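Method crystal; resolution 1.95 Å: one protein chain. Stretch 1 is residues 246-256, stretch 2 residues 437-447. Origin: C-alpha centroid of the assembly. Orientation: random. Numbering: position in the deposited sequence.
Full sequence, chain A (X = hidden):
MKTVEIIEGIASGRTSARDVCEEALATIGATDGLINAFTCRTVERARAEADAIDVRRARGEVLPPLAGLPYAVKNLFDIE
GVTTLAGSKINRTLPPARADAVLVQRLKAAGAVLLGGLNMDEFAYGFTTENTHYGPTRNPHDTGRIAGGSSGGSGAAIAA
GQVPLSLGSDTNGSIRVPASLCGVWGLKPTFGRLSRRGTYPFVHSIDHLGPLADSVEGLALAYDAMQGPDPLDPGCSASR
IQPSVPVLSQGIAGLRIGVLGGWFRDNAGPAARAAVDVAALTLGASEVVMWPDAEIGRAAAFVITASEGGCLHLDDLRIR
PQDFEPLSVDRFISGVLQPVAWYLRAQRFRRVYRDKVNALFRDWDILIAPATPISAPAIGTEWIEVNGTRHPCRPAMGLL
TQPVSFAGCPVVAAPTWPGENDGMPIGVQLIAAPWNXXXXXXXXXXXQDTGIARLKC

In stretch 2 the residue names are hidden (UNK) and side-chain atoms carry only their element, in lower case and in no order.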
ATOM      1  N   PRO A 246      34.825  -2.012   1.372  1.00 24.00           N
ATOM      2  CA  PRO A 246      35.928  -2.141   0.402  1.00 25.67           C
ATOM      3  C   PRO A 246      36.118  -0.964  -0.532  1.00 24.11           C
ATOM      4  O   PRO A 246      37.210  -0.776  -1.048  1.00 23.28           O
ATOM      5  CB  PRO A 246      35.534  -3.395  -0.411  1.00 26.41           C
ATOM      6  CG  PRO A 246      34.644  -4.182   0.461  1.00 25.50           C
ATOM      7  CD  PRO A 246      33.915  -3.158   1.297  1.00 24.82           C
ATOM      8  N   VAL A 247      35.071  -0.186  -0.782  1.00 23.54           N
ATOM      9  CA  VAL A 247      35.197   0.933  -1.721  1.00 22.93           C
ATOM     10  C   VAL A 247      35.123   2.297  -1.045  1.00 22.09           C
ATOM     11  O   VAL A 247      35.061   3.346  -1.731  1.00 21.60           O
ATOM     12  CB  VAL A 247      34.114   0.824  -2.865  1.00 26.55           C
ATOM     13  CG1 VAL A 247      34.300  -0.484  -3.646  1.00 28.05           C
ATOM     14  CG2 VAL A 247      32.667   0.902  -2.326  1.00 24.61           C
ATOM     15  N   LEU A 248      35.145   2.320   0.288  1.00 20.92           N
ATOM     16  CA  LEU A 248      34.943   3.566   1.025  1.00 20.73           C
ATOM     17  C   LEU A 248      35.924   4.675   0.623  1.00 20.14           C
ATOM     18  O   LEU A 248      35.575   5.881   0.614  1.00 18.99           O
ATOM     19  CB  LEU A 248      35.051   3.275   2.514  1.00 19.67           C
ATOM     20  CG  LEU A 248      34.819   4.447   3.454  1.00 22.48           C
ATOM     21  CD1 LEU A 248      33.396   4.954   3.304  1.00 22.78           C
ATOM     22  CD2 LEU A 248      35.133   4.025   4.920  1.00 21.50           C
ATOM     23  N   SER A 249      37.145   4.257   0.282  1.00 21.63           N
ATOM     24  CA  SER A 249      38.202   5.190  -0.102  1.00 25.14           C
ATOM     25  C   SER A 249      38.402   5.354  -1.606  1.00 25.83           C
ATOM     26  O   SER A 249      39.360   5.947  -2.022  1.00 24.50           O
ATOM     27  CB  SER A 249      39.501   4.819   0.600  1.00 27.37           C
ATOM     28  OG  SER A 249      39.342   5.208   1.963  1.00 28.19           O
ATOM     29  N   GLN A 250      37.452   4.893  -2.407  1.00 25.54           N
ATOM     30  CA  GLN A 250      37.548   5.008  -3.867  1.00 26.69           C
ATOM     31  C   GLN A 250      37.510   6.455  -4.351  1.00 26.98           C
ATOM     32  O   GLN A 250      38.016   6.736  -5.448  1.00 27.70           O
ATOM     33  CB  GLN A 250      36.445   4.168  -4.513  1.00 25.91           C
ATOM     34  CG  GLN A 250      36.499   4.018  -6.043  1.00 28.66           C
ATOM     35  CD  GLN A 250      35.446   3.029  -6.549  1.00 30.39           C
ATOM     36  OE1 GLN A 250      35.299   1.945  -5.979  1.00 38.61           O
ATOM     37  NE2 GLN A 250      34.782   3.343  -7.628  1.00 30.08           N
ATOM     38  N   GLY A 251      36.916   7.385  -3.588  1.00 21.41           N
ATOM     39  CA  GLY A 251      36.849   8.789  -4.029  1.00 23.29           C
ATOM     40  C   GLY A 251      35.656   9.055  -4.947  1.00 22.14           C
ATOM     41  O   GLY A 251      34.790   8.226  -5.110  1.00 23.62           O
ATOM     42  N   ILE A 252      35.606  10.248  -5.498  1.00 22.55           N
ATOM     43  CA  ILE A 252      34.451  10.771  -6.203  1.00 24.00           C
ATOM     44  C   ILE A 252      34.802  11.194  -7.630  1.00 25.84           C
ATOM     45  O   ILE A 252      34.001  11.877  -8.262  1.00 23.72           O
ATOM     46  CB  ILE A 252      33.860  12.002  -5.464  1.00 24.81           C
ATOM     47  CG1 ILE A 252      34.965  13.037  -5.230  1.00 26.85           C
ATOM     48  CG2 ILE A 252      33.221  11.593  -4.141  1.00 24.89           C
ATOM     49  CD1 ILE A 252      34.458  14.398  -4.938  1.00 30.81           C
ATOM     50  N   ALA A 253      35.951  10.752  -8.168  1.00 27.17           N
ATOM     51  CA  ALA A 253      36.348  11.129  -9.546  1.00 29.18           C
ATOM     52  C   ALA A 253      35.265  10.722 -10.510  1.00 26.55           C
ATOM     53  O   ALA A 253      34.807   9.617 -10.459  1.00 28.75           O
ATOM     54  CB  ALA A 253      37.688  10.529  -9.942  1.00 28.59           C
ATOM     55  N   GLY A 254      34.820  11.654 -11.357  1.00 28.57           N
ATOM     56  CA  GLY A 254      33.856  11.370 -12.404  1.00 26.54           C
ATOM     57  C   GLY A 254      32.388  11.344 -12.002  1.00 29.58           C
ATOM     58  O   GLY A 254      31.515  11.162 -12.855  1.00 28.68           O
ATOM     59  N   LEU A 255      32.092  11.521 -10.711  1.00 27.88           N
ATOM     60  CA  LEU A 255      30.721  11.602 -10.254  1.00 26.16           C
ATOM     61  C   LEU A 255      30.124  12.942 -10.551  1.00 24.02           C
ATOM     62  O   LEU A 255      30.785  13.947 -10.513  1.00 25.94           O
ATOM     63  CB  LEU A 255      30.621  11.286  -8.767  1.00 27.49           C
ATOM     64  CG  LEU A 255      31.054   9.892  -8.315  1.00 28.31           C
ATOM     65  CD1 LEU A 255      30.836   9.816  -6.816  1.00 29.77           C
ATOM     66  CD2 LEU A 255      30.343   8.723  -9.001  1.00 29.31           C
ATOM     67  N   ARG A 256      28.832  12.960 -10.831  1.00 22.63           N
ATOM     68  CA  ARG A 256      28.091  14.195 -11.019  1.00 24.56           C
ATOM     69  C   ARG A 256      27.453  14.625  -9.676  1.00 21.74           C
ATOM     70  O   ARG A 256      26.591  13.921  -9.122  1.00 17.86           O
ATOM     71  CB  ARG A 256      27.079  14.042 -12.164  1.00 29.56           C
ATOM     72  CG  ARG A 256      27.013  15.359 -12.980  1.00 37.12           C
ATOM     73  CD  ARG A 256      25.983  15.407 -14.126  1.00 41.45           C
ATOM     74  NE  ARG A 256      25.616  16.814 -14.403  1.00 43.09           N
ATOM     75  CZ  ARG A 256      24.446  17.262 -14.864  1.00 41.04           C
ATOM     76  NH1 ARG A 256      23.444  16.440 -15.148  1.00 41.01           N
ATOM     77  NH2 ARG A 256      24.288  18.569 -15.068  1.00 45.34           N
ATOM     78  N   UNK A 437      23.913   3.721  -1.328  1.00 11.82           N
ATOM     79  CA  UNK A 437      24.566   4.067  -0.048  1.00 12.31           C
ATOM     80  C   UNK A 437      26.086   4.220  -0.197  1.00 14.13           C
ATOM     81  O   UNK A 437      26.654   5.121   0.416  1.00 14.92           O
ATOM     82  o   UNK A 437      22.045   1.905  -0.406  1.00 12.78           O
ATOM     83  o   UNK A 437      20.960   1.669   1.486  1.00 11.49           O
ATOM     84  c   UNK A 437      24.378   2.982   1.000  1.00 12.62           C
ATOM     85  c   UNK A 437      22.997   2.873   1.646  1.00 12.22           C
ATOM     86  c   UNK A 437      21.943   2.079   0.849  1.00 12.42           C
ATOM     87  N   UNK A 438      26.749   3.358  -0.960  1.00 14.97           N
ATOM     88  CA  UNK A 438      28.221   3.450  -1.045  1.00 17.61           C
ATOM     89  C   UNK A 438      28.702   4.736  -1.715  1.00 15.95           C
ATOM     90  O   UNK A 438      29.779   5.206  -1.358  1.00 17.39           O
ATOM     91  c   UNK A 438      28.863   2.179  -1.629  1.00 20.04           C
ATOM     92  o   UNK A 438      28.560   2.155  -2.970  1.00 28.70           O
ATOM     93  N   UNK A 439      27.898   5.379  -2.572  1.00 16.40           N
ATOM     94  CA  UNK A 439      28.232   6.744  -3.064  1.00 16.53           C
ATOM     95  C   UNK A 439      28.185   7.782  -1.966  1.00 16.33           C
ATOM     96  O   UNK A 439      29.044   8.645  -1.877  1.00 14.67           O
ATOM     97  c   UNK A 439      26.583   6.917  -6.631  1.00 18.20           C
ATOM     98  c   UNK A 439      27.416   6.324  -5.498  1.00 18.33           C
ATOM     99  c   UNK A 439      27.333   7.194  -4.226  1.00 16.79           C
ATOM    100  c   UNK A 439      28.861   6.275  -5.954  1.00 19.84           C
ATOM    101  N   UNK A 440      27.128   7.753  -1.160  1.00 15.92           N
ATOM    102  CA  UNK A 440      27.010   8.682  -0.018  1.00 14.85           C
ATOM    103  C   UNK A 440      28.238   8.520   0.889  1.00 13.98           C
ATOM    104  O   UNK A 440      28.816   9.508   1.374  1.00 13.26           O
ATOM    105  s   UNK A 440      24.222   8.257   0.057  1.00 17.77           S
ATOM    106  c   UNK A 440      25.807   8.344   0.856  1.00 15.89           C
ATOM    107  N   UNK A 441      28.602   7.272   1.142  1.00 13.44           N
ATOM    108  CA  UNK A 441      29.724   6.981   2.047  1.00 14.10           C
ATOM    109  C   UNK A 441      31.053   7.389   1.461  1.00 13.82           C
ATOM    110  O   UNK A 441      31.913   7.940   2.187  1.00 14.08           O
ATOM    111  c   UNK A 441      28.230   3.613   3.307  1.00 13.40           C
ATOM    112  c   UNK A 441      28.527   5.129   3.393  1.00 13.20           C
ATOM    113  c   UNK A 441      29.712   5.518   2.481  1.00 14.35           C
ATOM    114  c   UNK A 441      28.859   5.557   4.816  1.00 14.89           C
ATOM    115  N   UNK A 442      31.249   7.140   0.158  1.00 14.46           N
ATOM    116  CA  UNK A 442      32.445   7.638  -0.559  1.00 14.61           C
ATOM    117  C   UNK A 442      32.591   9.155  -0.481  1.00 14.46           C
ATOM    118  O   UNK A 442      33.694   9.673  -0.274  1.00 15.53           O
ATOM    119  n   UNK A 442      31.922   4.851  -6.325  1.00 21.51           N
ATOM    120  n   UNK A 442      33.329   6.470  -6.887  1.00 20.34           N
ATOM    121  c   UNK A 442      32.548   5.168  -3.525  1.00 16.26           C
ATOM    122  c   UNK A 442      32.443   7.164  -2.025  1.00 15.52           C
ATOM    123  c   UNK A 442      32.851   5.724  -2.153  1.00 15.07           C
ATOM    124  c   UNK A 442      32.801   5.745  -5.944  1.00 20.07           C
ATOM    125  n   UNK A 442      33.105   5.940  -4.639  1.00 16.61           N
ATOM    126  N   UNK A 443      31.494   9.880  -0.641  1.00 13.74           N
ATOM    127  CA  UNK A 443      31.514  11.325  -0.538  1.00 13.51           C
ATOM    128  C   UNK A 443      31.833  11.762   0.895  1.00 14.91           C
ATOM    129  O   UNK A 443      32.592  12.719   1.133  1.00 13.40           O
ATOM    130  c   UNK A 443      30.194  11.939  -0.995  1.00 13.14           C
ATOM    131  N   UNK A 444      31.249  11.061   1.865  1.00 15.56           N
ATOM    132  CA  UNK A 444      31.575  11.333   3.245  1.00 15.20           C
ATOM    133  C   UNK A 444      33.052  11.204   3.573  1.00 15.58           C
ATOM    134  O   UNK A 444      33.609  12.031   4.319  1.00 14.76           O
ATOM    135  N   UNK A 445      33.660  10.159   3.041  1.00 16.75           N
ATOM    136  CA  UNK A 445      35.062   9.874   3.278  1.00 17.69           C
ATOM    137  C   UNK A 445      35.972  11.023   2.718  1.00 19.33           C
ATOM    138  O   UNK A 445      36.941  11.432   3.379  1.00 18.39           O
ATOM    139  n   UNK A 445      39.624   7.626   4.073  1.00 27.23           N
ATOM    140  c   UNK A 445      36.889   8.119   2.864  1.00 20.37           C
ATOM    141  c   UNK A 445      37.235   8.123   4.347  1.00 22.07           C
ATOM    142  c   UNK A 445      35.433   8.551   2.646  1.00 18.76           C
ATOM    143  c   UNK A 445      38.356   7.136   4.662  1.00 25.52           C
ATOM    144  N   UNK A 446      35.639  11.561   1.550  1.00 18.04           N
ATOM    145  CA  UNK A 446      36.339  12.733   1.028  1.00 19.65           C
ATOM    146  C   UNK A 446      36.180  13.931   1.969  1.00 19.82           C
ATOM    147  O   UNK A 446      37.180  14.610   2.272  1.00 21.63           O
ATOM    148  c   UNK A 446      36.261  12.022  -1.368  1.00 21.35           C
ATOM    149  c   UNK A 446      35.880  13.121  -0.391  1.00 20.93           C
ATOM    150  c   UNK A 446      36.474  14.500  -0.829  1.00 21.88           C
ATOM    151  N   UNK A 447      34.966  14.172   2.494  1.00 19.23           N
ATOM    152  CA  UNK A 447      34.830  15.259   3.435  1.00 19.14           C
ATOM    153  C   UNK A 447      35.662  15.035   4.691  1.00 18.38           C
ATOM    154  O   UNK A 447      36.229  15.988   5.243  1.00 18.74           O
ATOM    155  c   UNK A 447      32.974  17.377   2.013  1.00 18.50           C
ATOM    156  c   UNK A 447      31.039  16.287   3.169  1.00 19.18           C
ATOM    157  c   UNK A 447      32.468  16.086   2.663  1.00 19.56           C
ATOM    158  c   UNK A 447      33.370  15.569   3.788  1.00 19.27           C
TER
HETATM  159  O   HOH W   1      35.837   8.134  -0.999  1.00 20.67           O

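Stretch 2 is a helix; stretch 1 is a loop with two beta turns.

Position 437 has three side-chain carbons, the third carrying two oxygens. It does not reach stretch 1. This is Glu 437.

Position 438 has one carbon and one oxygen. Its CB lies 4.1 Å from Val 247 CG2. This is Ser 438.

Position 439 has four carbons, forked at the second. One terminal carbon sits 4.1 Å from Leu 255 CD1. This is Leu 439, and that carbon is CD2.

Position 440 has one carbon and a sulfur, out of reach of stretch 1. This is Cys 440.

Position 441 again has four carbons forked at the second. Its CB packs 3.8 Å from Leu 248 CD1. This is Leu 441.

Position 442 has three carbons, a nitrogen, then a carbon carrying two more nitrogens. Two of the nitrogens lie 2.9 Å from Gly 251 O. This is Arg 442. NE and NH2 each donate a hydrogen bond to Gly 251 O, so one carbonyl at the guanidinium edge takes two donors. Leu 255 CD1 covers one face, 4.2 Å from Arg 442 NH2. Gln 250 NE2 lies over the opposite face, 3.5 Å from Arg 442 NH1; both are donors, so they do not bond.

Position 443 has a single carbon. This CB is 4.4 Å from Ile 252 CG2. It is Ala 443.

Position 444 has no side-chain atoms and makes no contact with stretch 1. It is Gly 444.

Position 445 has four carbons in a row ending in nitrogen. Its CB is 3.4 Å from Leu 248 O. This is Lys 445. Its NZ comes 3.2 Å from Ser 249 OG.

Position 446 has three carbons, one carrying the other two. One tip lies 4.1 Å from Ile 252 CG2. This is Val 446, and the tip is CG2. Val 446 CG2 also lies 4.2 Å from Gly 251 CA.

Position 447 has four carbons forked at the second, out of reach of stretch 1. This is Leu 447.

The contact centers on Arg 442, which loses the most surface to the other stretch and bonds Gly 251 O. Water 1 adds a second polar link: it donates to Leu 248 O (2.8 Å) and Arg 442 O (2.7 Å) and accepts from Gly 251 N (2.9 Å). Apolar packing by Leu 248, Ile 252 and Leu 255 accompanies these polar links.

Stretch 2, residues 437-447: ESLCLRAGKVL
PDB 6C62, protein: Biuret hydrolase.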